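Local structure of SnoN,SnoN (5EQU) at residues A[82-87]-A[124-129]; A[120-125]-A[240-245]. The protein is probably an iron- and 2-oxoglutarate-dependent epimerase that here binds iron, 2-oxoglutarate and nogalamycin RO. All coordinates share one frame; numbering follows the deposited sequence.

Contact 1 (A[82-87]-A[124-129]). With 5R6 (Nogalamycin RO), chain G; AKG (2-oxoglutaric acid), chain F.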
loop_
_atom_site.group_PDB
_atom_site.type_symbol
_atom_site.label_atom_id
_atom_site.label_comp_id
_atom_site.label_asym_id
_atom_site.label_seq_id
_atom_site.Cartn_x
_atom_site.Cartn_y
_atom_site.Cartn_z
ATOM N N THR A 82 0.253 -12.892 -13.890
ATOM C CA THR A 82 -0.450 -11.904 -13.081
ATOM C C THR A 82 0.318 -11.648 -11.809
ATOM O O THR A 82 0.606 -12.578 -11.071
ATOM C CB THR A 82 -1.852 -12.398 -12.725
ATOM O OG1 THR A 82 -2.590 -12.637 -13.928
ATOM C CG2 THR A 82 -2.589 -11.393 -11.852
ATOM N N VAL A 83 0.650 -10.385 -11.563
ATOM C CA VAL A 83 1.233 -9.947 -10.304
ATOM C C VAL A 83 0.112 -9.957 -9.246
ATOM O O VAL A 83 0.263 -10.486 -8.134
ATOM C CB VAL A 83 1.851 -8.529 -10.439
ATOM C CG1 VAL A 83 2.373 -8.011 -9.115
ATOM C CG2 VAL A 83 3.001 -8.515 -11.437
ATOM N N MET A 84 -1.001 -9.344 -9.597
ATOM C CA MET A 84 -2.198 -9.395 -8.758
ATOM C C MET A 84 -3.367 -8.886 -9.540
ATOM O O MET A 84 -3.172 -8.255 -10.594
ATOM C CB MET A 84 -2.036 -8.524 -7.511
ATOM C CG MET A 84 -1.636 -7.113 -7.829
ATOM S SD MET A 84 -1.573 -6.078 -6.383
ATOM C CE MET A 84 0.087 -6.369 -5.777
ATOM N N ASP A 85 -4.569 -9.179 -9.033
ATOM C CA ASP A 85 -5.774 -8.444 -9.398
ATOM C C ASP A 85 -6.085 -7.563 -8.211
ATOM O O ASP A 85 -5.765 -7.929 -7.077
ATOM C CB ASP A 85 -6.957 -9.355 -9.743
ATOM C CG ASP A 85 -6.689 -10.240 -10.946
ATOM O OD1 ASP A 85 -6.627 -9.762 -12.091
ATOM O OD2 ASP A 85 -6.542 -11.453 -10.765
ATOM N N TYR A 86 -6.660 -6.389 -8.479
ATOM C CA TYR A 86 -7.046 -5.465 -7.421
ATOM C C TYR A 86 -8.238 -4.622 -7.751
ATOM O O TYR A 86 -8.486 -4.330 -8.918
ATOM C CB TYR A 86 -5.904 -4.548 -6.992
ATOM C CG TYR A 86 -5.399 -3.546 -8.004
ATOM C CD1 TYR A 86 -4.398 -3.878 -8.912
ATOM C CD2 TYR A 86 -5.896 -2.241 -8.033
ATOM C CE1 TYR A 86 -3.917 -2.945 -9.829
ATOM C CE2 TYR A 86 -5.410 -1.311 -8.935
ATOM C CZ TYR A 86 -4.426 -1.676 -9.827
ATOM O OH TYR A 86 -3.966 -0.754 -10.729
ATOM N N VAL A 87 -8.967 -4.237 -6.699
ATOM C CA VAL A 87 -10.102 -3.328 -6.800
ATOM C C VAL A 87 -9.563 -1.942 -6.539
ATOM O O VAL A 87 -9.108 -1.651 -5.447
ATOM C CB VAL A 87 -11.210 -3.688 -5.803
ATOM C CG1 VAL A 87 -12.407 -2.760 -5.975
ATOM C CG2 VAL A 87 -11.659 -5.121 -6.041
ATOM N N GLU A 124 -6.859 -0.062 -1.888
ATOM C CA GLU A 124 -7.045 -1.124 -2.850
ATOM C C GLU A 124 -7.209 -2.472 -2.174
ATOM O O GLU A 124 -6.528 -2.766 -1.215
ATOM C CB GLU A 124 -5.837 -1.165 -3.794
ATOM C CG GLU A 124 -5.764 0.087 -4.684
ATOM C CD GLU A 124 -4.400 0.326 -5.325
ATOM O OE1 GLU A 124 -3.343 -0.133 -4.803
ATOM O OE2 GLU A 124 -4.400 1.005 -6.362
ATOM N N VAL A 125 -8.073 -3.288 -2.731
ATOM C CA VAL A 125 -8.240 -4.633 -2.321
ATOM C C VAL A 125 -7.373 -5.487 -3.225
ATOM O O VAL A 125 -7.546 -5.435 -4.439
ATOM C CB VAL A 125 -9.726 -4.999 -2.418
ATOM C CG1 VAL A 125 -9.935 -6.448 -2.130
ATOM C CG2 VAL A 125 -10.499 -4.205 -1.381
ATOM N N LEU A 126 -6.458 -6.260 -2.642
ATOM C CA LEU A 126 -5.401 -6.972 -3.401
ATOM C C LEU A 126 -5.573 -8.485 -3.369
ATOM O O LEU A 126 -5.905 -9.059 -2.326
ATOM C CB LEU A 126 -4.024 -6.619 -2.862
ATOM C CG LEU A 126 -3.638 -5.141 -2.638
ATOM C CD1 LEU A 126 -2.169 -5.040 -2.250
ATOM C CD2 LEU A 126 -3.896 -4.240 -3.838
ATOM N N LEU A 127 -5.380 -9.116 -4.524
ATOM C CA LEU A 127 -5.506 -10.564 -4.687
ATOM C C LEU A 127 -4.346 -11.160 -5.507
ATOM O O LEU A 127 -4.150 -10.755 -6.656
ATOM C CB LEU A 127 -6.832 -10.892 -5.373
ATOM C CG LEU A 127 -7.129 -12.352 -5.743
ATOM C CD1 LEU A 127 -7.289 -13.224 -4.503
ATOM C CD2 LEU A 127 -8.354 -12.483 -6.625
ATOM N N LYS A 128 -3.581 -12.095 -4.919
ATOM C CA LYS A 128 -2.688 -12.974 -5.679
ATOM C C LYS A 128 -3.201 -14.352 -5.533
ATOM O O LYS A 128 -3.242 -14.866 -4.415
ATOM C CB LYS A 128 -1.275 -13.070 -5.102
ATOM C CG LYS A 128 -0.363 -11.894 -5.277
ATOM C CD LYS A 128 1.075 -12.315 -5.031
ATOM C CE LYS A 128 2.003 -11.124 -5.101
ATOM N NZ LYS A 128 2.392 -10.857 -6.504
ATOM N N GLU A 129 -3.514 -15.004 -6.634
ATOM C CA GLU A 129 -3.928 -16.400 -6.568
ATOM C C GLU A 129 -3.560 -17.108 -7.837
ATOM O O GLU A 129 -3.384 -16.466 -8.864
ATOM C CB GLU A 129 -5.441 -16.499 -6.357
ATOM C CG GLU A 129 -6.223 -15.646 -7.345
ATOM C CD GLU A 129 -7.601 -16.169 -7.643
ATOM O OE1 GLU A 129 -8.223 -16.790 -6.747
ATOM O OE2 GLU A 129 -8.056 -15.935 -8.785
HETATM C CAR 5R6 G . 7.171 -5.805 -14.558
HETATM C CBN 5R6 G . 8.009 -6.961 -14.899
HETATM O OAL 5R6 G . 9.142 -7.019 -13.958
HETATM C CBR 5R6 G . 8.352 -6.986 -16.422
HETATM O OAM 5R6 G . 7.565 -8.060 -16.925
HETATM C CBM 5R6 G . 7.891 -5.734 -17.261
HETATM C CAB 5R6 G . 8.519 -5.633 -18.644
HETATM O OAW 5R6 G . 8.114 -4.491 -16.564
HETATM C CBP 5R6 G . 7.681 -4.473 -15.153
HETATM O OAX 5R6 G . 6.624 -3.513 -14.912
HETATM C CBQ 5R6 G . 5.393 -3.214 -15.634
HETATM C CAT 5R6 G . 4.731 -4.272 -16.558
HETATM C CBW 5R6 G . 3.605 -3.581 -17.376
HETATM C CAE 5R6 G . 2.781 -4.601 -18.191
HETATM O OAO 5R6 G . 4.243 -2.747 -18.311
HETATM C CBF 5R6 G . 4.446 -2.635 -14.730
HETATM C CBB 5R6 G . 4.804 -2.231 -13.426
HETATM O OAK 5R6 G . 6.067 -2.466 -13.012
HETATM C CBK 5R6 G . 3.944 -1.603 -12.514
HETATM C CBH 5R6 G . 4.364 -1.223 -11.242
HETATM O OAI 5R6 G . 5.512 -1.481 -10.846
HETATM C CBJ 5R6 G . 3.449 -0.559 -10.403
HETATM C CBA 5R6 G . 3.844 -0.168 -9.134
HETATM O OAJ 5R6 G . 5.113 -0.484 -8.756
HETATM C CAP 5R6 G . 2.994 0.479 -8.289
HETATM C CBD 5R6 G . 1.686 0.745 -8.644
HETATM C CBX 5R6 G . 0.787 1.474 -7.808
HETATM C CAF 5R6 G . 1.497 2.752 -7.266
HETATM O OAY 5R6 G . -0.286 2.088 -8.576
HETATM C CBS 5R6 G . 0.193 0.681 -6.681
HETATM O OAN 5R6 G . -0.671 1.525 -5.879
HETATM C CBT 5R6 G . -0.601 -0.482 -7.266
HETATM N NBV 5R6 G . -1.310 -1.186 -6.197
HETATM C CAD 5R6 G . -2.068 -2.342 -6.735
HETATM C CAC 5R6 G . -0.448 -1.634 -5.060
HETATM C CAS 5R6 G . -1.561 -0.006 -8.403
HETATM C CBO 5R6 G . -0.977 1.135 -9.320
HETATM O OAV 5R6 G . -0.014 0.641 -10.257
HETATM C CBE 5R6 G . 1.275 0.351 -9.896
HETATM C CBL 5R6 G . 2.128 -0.302 -10.800
HETATM C CBG 5R6 G . 1.730 -0.692 -12.084
HETATM O OAH 5R6 G . 0.591 -0.479 -12.465
HETATM C CBI 5R6 G . 2.642 -1.336 -12.941
HETATM C CAQ 5R6 G . 2.280 -1.719 -14.249
HETATM C CBC 5R6 G . 3.148 -2.361 -15.158
HETATM C CBU 5R6 G . 2.682 -2.648 -16.487
HETATM C CAZ 5R6 G . 2.595 -1.379 -17.232
HETATM O OAG 5R6 G . 1.783 -1.222 -18.154
HETATM O OAU 5R6 G . 3.545 -0.390 -16.964
HETATM C CAA 5R6 G . 3.783 0.658 -17.945
HETATM C C1 AKG F . 2.401 -1.820 -1.829
HETATM O O1 AKG F . 1.337 -1.908 -1.169
HETATM O O2 AKG F . 3.090 -0.777 -1.807
HETATM C C2 AKG F . 2.855 -2.979 -2.617
HETATM O O5 AKG F . 3.759 -2.884 -3.467
HETATM C C3 AKG F . 2.112 -4.285 -2.341
HETATM C C4 AKG F . 2.676 -5.470 -3.117
HETATM C C5 AKG F . 1.920 -6.770 -2.915
HETATM O O3 AKG F . 2.313 -7.767 -3.568
HETATM O O4 AKG F . 0.916 -6.797 -2.150
#

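Contact 2 (A[120-125]-A[240-245]). With 5R6 (Nogalamycin RO), chain G.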
loop_
_atom_site.group_PDB
_atom_site.type_symbol
_atom_site.label_atom_id
_atom_site.label_comp_id
_atom_site.label_asym_id
_atom_site.label_seq_id
_atom_site.Cartn_x
_atom_site.Cartn_y
_atom_site.Cartn_z
ATOM N N LEU A 120 -6.521 10.114 3.677
ATOM C CA LEU A 120 -6.521 8.966 2.817
ATOM C C LEU A 120 -6.424 9.420 1.365
ATOM O O LEU A 120 -7.195 10.294 0.923
ATOM C CB LEU A 120 -7.819 8.197 2.987
ATOM C CG LEU A 120 -8.054 7.031 2.041
ATOM C CD1 LEU A 120 -7.069 5.927 2.344
ATOM C CD2 LEU A 120 -9.478 6.560 2.173
ATOM N N PHE A 121 -5.535 8.784 0.609
ATOM C CA PHE A 121 -5.503 8.967 -0.842
ATOM C C PHE A 121 -6.269 7.877 -1.554
ATOM O O PHE A 121 -7.112 8.158 -2.440
ATOM C CB PHE A 121 -4.055 9.020 -1.347
ATOM C CG PHE A 121 -3.940 9.040 -2.840
ATOM C CD1 PHE A 121 -4.427 10.103 -3.560
ATOM C CD2 PHE A 121 -3.294 8.001 -3.523
ATOM C CE1 PHE A 121 -4.317 10.142 -4.941
ATOM C CE2 PHE A 121 -3.186 8.026 -4.911
ATOM C CZ PHE A 121 -3.703 9.108 -5.618
ATOM N N LYS A 122 -5.967 6.626 -1.194
ATOM C CA LYS A 122 -6.693 5.480 -1.794
ATOM C C LYS A 122 -6.579 4.237 -0.947
ATOM O O LYS A 122 -5.650 4.130 -0.152
ATOM C CB LYS A 122 -6.192 5.164 -3.207
ATOM C CG LYS A 122 -4.771 4.607 -3.267
ATOM C CD LYS A 122 -4.338 4.360 -4.713
ATOM C CE LYS A 122 -2.873 3.990 -4.792
ATOM N NZ LYS A 122 -2.582 3.400 -6.122
ATOM N N LEU A 123 -7.528 3.311 -1.133
ATOM C CA LEU A 123 -7.364 1.942 -0.675
ATOM C C LEU A 123 -7.693 0.969 -1.787
ATOM O O LEU A 123 -8.701 1.112 -2.493
ATOM C CB LEU A 123 -8.238 1.634 0.568
ATOM C CG LEU A 123 -8.243 0.199 1.113
ATOM C CD1 LEU A 123 -8.628 0.163 2.580
ATOM C CD2 LEU A 123 -9.203 -0.680 0.356
ATOM N N GLU A 124 -6.859 -0.062 -1.888
ATOM C CA GLU A 124 -7.045 -1.124 -2.850
ATOM C C GLU A 124 -7.209 -2.472 -2.174
ATOM O O GLU A 124 -6.528 -2.766 -1.215
ATOM C CB GLU A 124 -5.837 -1.165 -3.794
ATOM C CG GLU A 124 -5.764 0.087 -4.684
ATOM C CD GLU A 124 -4.400 0.326 -5.325
ATOM O OE1 GLU A 124 -3.343 -0.133 -4.803
ATOM O OE2 GLU A 124 -4.400 1.005 -6.362
ATOM N N VAL A 125 -8.073 -3.288 -2.731
ATOM C CA VAL A 125 -8.240 -4.633 -2.321
ATOM C C VAL A 125 -7.373 -5.487 -3.225
ATOM O O VAL A 125 -7.546 -5.435 -4.439
ATOM C CB VAL A 125 -9.726 -4.999 -2.418
ATOM C CG1 VAL A 125 -9.935 -6.448 -2.130
ATOM C CG2 VAL A 125 -10.499 -4.205 -1.381
ATOM N N SER A 240 -4.343 -2.536 0.757
ATOM C CA SER A 240 -3.218 -1.588 0.823
ATOM C C SER A 240 -3.796 -0.205 0.695
ATOM O O SER A 240 -4.487 0.074 -0.271
ATOM C CB SER A 240 -2.245 -1.837 -0.316
ATOM O OG SER A 240 -1.216 -0.872 -0.275
ATOM N N ALA A 241 -3.535 0.628 1.694
ATOM C CA ALA A 241 -4.083 1.951 1.774
ATOM C C ALA A 241 -2.935 2.930 1.831
ATOM O O ALA A 241 -1.996 2.765 2.612
ATOM C CB ALA A 241 -4.954 2.125 3.007
ATOM N N VAL A 242 -3.023 3.958 0.997
ATOM C CA VAL A 242 -2.026 5.010 0.962
ATOM C C VAL A 242 -2.549 6.247 1.703
ATOM O O VAL A 242 -3.668 6.722 1.442
ATOM C CB VAL A 242 -1.707 5.408 -0.504
ATOM C CG1 VAL A 242 -0.659 6.511 -0.563
ATOM C CG2 VAL A 242 -1.277 4.193 -1.294
ATOM N N TYR A 243 -1.681 6.794 2.556
ATOM C CA TYR A 243 -1.961 7.974 3.333
ATOM C C TYR A 243 -0.975 9.055 2.968
ATOM O O TYR A 243 0.226 8.797 2.763
ATOM C CB TYR A 243 -1.889 7.639 4.840
ATOM C CG TYR A 243 -2.862 6.537 5.230
ATOM C CD1 TYR A 243 -4.218 6.768 5.242
ATOM C CD2 TYR A 243 -2.417 5.262 5.583
ATOM C CE1 TYR A 243 -5.129 5.771 5.588
ATOM C CE2 TYR A 243 -3.318 4.250 5.911
ATOM C CZ TYR A 243 -4.681 4.505 5.926
ATOM O OH TYR A 243 -5.584 3.500 6.246
ATOM N N MET A 244 -1.491 10.272 2.881
ATOM C CA MET A 244 -0.719 11.424 2.469
ATOM C C MET A 244 -0.849 12.538 3.490
ATOM O O MET A 244 -1.790 12.577 4.278
ATOM C CB MET A 244 -1.193 11.892 1.092
ATOM C CG MET A 244 -2.603 12.436 1.070
ATOM S SD MET A 244 -3.158 12.611 -0.595
ATOM C CE MET A 244 -4.868 13.132 -0.369
ATOM N N ASP A 245 0.099 13.453 3.445
ATOM C CA ASP A 245 0.069 14.691 4.221
ATOM C C ASP A 245 -1.288 15.438 4.013
ATOM O O ASP A 245 -1.828 15.471 2.900
ATOM C CB ASP A 245 1.224 15.575 3.736
ATOM C CG ASP A 245 1.691 16.571 4.774
ATOM O OD1 ASP A 245 1.016 17.597 4.935
ATOM O OD2 ASP A 245 2.767 16.317 5.400
HETATM C CAR 5R6 G . 7.171 -5.805 -14.558
HETATM C CBN 5R6 G . 8.009 -6.961 -14.899
HETATM O OAL 5R6 G . 9.142 -7.019 -13.958
HETATM C CBR 5R6 G . 8.352 -6.986 -16.422
HETATM O OAM 5R6 G . 7.565 -8.060 -16.925
HETATM C CBM 5R6 G . 7.891 -5.734 -17.261
HETATM C CAB 5R6 G . 8.519 -5.633 -18.644
HETATM O OAW 5R6 G . 8.114 -4.491 -16.564
HETATM C CBP 5R6 G . 7.681 -4.473 -15.153
HETATM O OAX 5R6 G . 6.624 -3.513 -14.912
HETATM C CBQ 5R6 G . 5.393 -3.214 -15.634
HETATM C CAT 5R6 G . 4.731 -4.272 -16.558
HETATM C CBW 5R6 G . 3.605 -3.581 -17.376
HETATM C CAE 5R6 G . 2.781 -4.601 -18.191
HETATM O OAO 5R6 G . 4.243 -2.747 -18.311
HETATM C CBF 5R6 G . 4.446 -2.635 -14.730
HETATM C CBB 5R6 G . 4.804 -2.231 -13.426
HETATM O OAK 5R6 G . 6.067 -2.466 -13.012
HETATM C CBK 5R6 G . 3.944 -1.603 -12.514
HETATM C CBH 5R6 G . 4.364 -1.223 -11.242
HETATM O OAI 5R6 G . 5.512 -1.481 -10.846
HETATM C CBJ 5R6 G . 3.449 -0.559 -10.403
HETATM C CBA 5R6 G . 3.844 -0.168 -9.134
HETATM O OAJ 5R6 G . 5.113 -0.484 -8.756
HETATM C CAP 5R6 G . 2.994 0.479 -8.289
HETATM C CBD 5R6 G . 1.686 0.745 -8.644
HETATM C CBX 5R6 G . 0.787 1.474 -7.808
HETATM C CAF 5R6 G . 1.497 2.752 -7.266
HETATM O OAY 5R6 G . -0.286 2.088 -8.576
HETATM C CBS 5R6 G . 0.193 0.681 -6.681
HETATM O OAN 5R6 G . -0.671 1.525 -5.879
HETATM C CBT 5R6 G . -0.601 -0.482 -7.266
HETATM N NBV 5R6 G . -1.310 -1.186 -6.197
HETATM C CAD 5R6 G . -2.068 -2.342 -6.735
HETATM C CAC 5R6 G . -0.448 -1.634 -5.060
HETATM C CAS 5R6 G . -1.561 -0.006 -8.403
HETATM C CBO 5R6 G . -0.977 1.135 -9.320
HETATM O OAV 5R6 G . -0.014 0.641 -10.257
HETATM C CBE 5R6 G . 1.275 0.351 -9.896
HETATM C CBL 5R6 G . 2.128 -0.302 -10.800
HETATM C CBG 5R6 G . 1.730 -0.692 -12.084
HETATM O OAH 5R6 G . 0.591 -0.479 -12.465
HETATM C CBI 5R6 G . 2.642 -1.336 -12.941
HETATM C CAQ 5R6 G . 2.280 -1.719 -14.249
HETATM C CBC 5R6 G . 3.148 -2.361 -15.158
HETATM C CBU 5R6 G . 2.682 -2.648 -16.487
HETATM C CAZ 5R6 G . 2.595 -1.379 -17.232
HETATM O OAG 5R6 G . 1.783 -1.222 -18.154
HETATM O OAU 5R6 G . 3.545 -0.390 -16.964
HETATM C CAA 5R6 G . 3.783 0.658 -17.945
#

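Contact 1 (A[82-87]-A[124-129])
Lys128 gives its ammonium group to the backbone carbonyl of Val83, NZ to O 2.7 Å, meeting that oxygen somewhat out of the carbonyl plane. Extended as far as CE, the lysine bends at its last torsion (chi4 -85°), which brings NZ round to the oxygen. Thr139 OG1 and Val137 O also bond NZ, so three oxygens grip a buried charge; with Lys128 CE 3.7 Å from 2-oxoglutarate O3, that charge would probably favour the ligand's carboxylate. Farther along, Glu124 OE1 accepts a hydrogen bond from NBV of nogalamycin RO at 2.7 Å and a weak one from its OAN. Backbone bonds join Asp85 and Leu127 in both directions, and Val87 N to Val125 O, with a weaker return bond. These antiparallel neighbours, both in the first SnoN part of the fused chain, belong to the large sheet of the cupin-type double-stranded beta-helix expected of the PhyH family; Val83 and Met84 form a classic bulge against Trp76. On the ligand side, Tyr86 has CG between its backbone N and carbonyl carbon (chi1 66°), a turn that sets the ring alongside the Glu124 carboxylate, their planes 49° apart. Methyl CAD of nogalamycin RO sits over the ring centre, 3.5 Å above the plane, while Leu126 CD2 packs 3.8 Å from Tyr86 CB. A serine in place of Tyr86 would probably leave that methyl without its aromatic floor and open a gap beside the Glu124 carboxylate. The flexible Met84 crosses Leu126, SD to CD2 3.9 Å, and reaches 2-oxoglutarate, CE to C5 3.4 Å. Across the sheet, branched Val87 and Val125 lie side by side, CB to CB 3.9 Å, against Leu68 of helix 54-70, whereas the more peripheral Asp85 pairs with Lys131.

Contact 2 (A[120-125]-A[240-245])
Ser240 and Glu124 form a hydrogen-bonded antiparallel pair, Glu124 N to Ser240 O 2.9 Å, with a matching bond back. They join the neighbouring interior strands 118-128 and 236-245 of the large sheet in a fold of the cupin type; the first strand lies in one SnoN part of the engineered fusion and the second in the other. Small and polar, Ser240 turns OG to 2-oxoglutarate O1. Ala241 comes next on the opposite face, where its methyl lets the strands close up on Leu123, CB to CB 4.1 Å. Val242 sits at a classic bulge: its O accepts a bond from Phe121 N at 2.9 Å and a weak one from Lys122 N at 3.5 Å. Its CG2 supports the aliphatic run of Lys122, 3.9 Å from CE. With CG between backbone N and carbonyl carbon (chi1 68°) and the rest extended, that lysine delivers NZ to nogalamycin RO OAN at 2.7 Å; NZ also salt-bridges Glu124 OE2 from above the carboxylate plane, thus holding the acid that meets the ligand amine. Tyr243 returns to the Ala241 face, its CE1 3.8 Å from Leu120 CD1 and its hydroxyl bonded to Ala101 O. Finally, the thioether of Met244 makes a Met-aromatic contact with Phe121, SD 5.1 Å from the ring centroid and 60° off its normal.

Overall arrangement
From the N terminus, the chain first lays down 82-87, then passes through helices 90-93, 95-101 and 104-114 before strand 118-128 returns beside it; contact 1 closes this helical excursion. Contact 2 opens on the same strand and closes a much longer loop, which contains the small four-stranded sheet and the fusion junction, when 236-245 arrives on the other flank. The two loops follow one another along the chain, neither nested nor crossed, and the paired segments share only Glu124 and Val125. Strand 118-128 is thus the middle of a three-strand run whose ligand side meets nogalamycin RO in both contacts. Where they meet, Leu126 CD1 packs 3.7 Å from Ser240 CB.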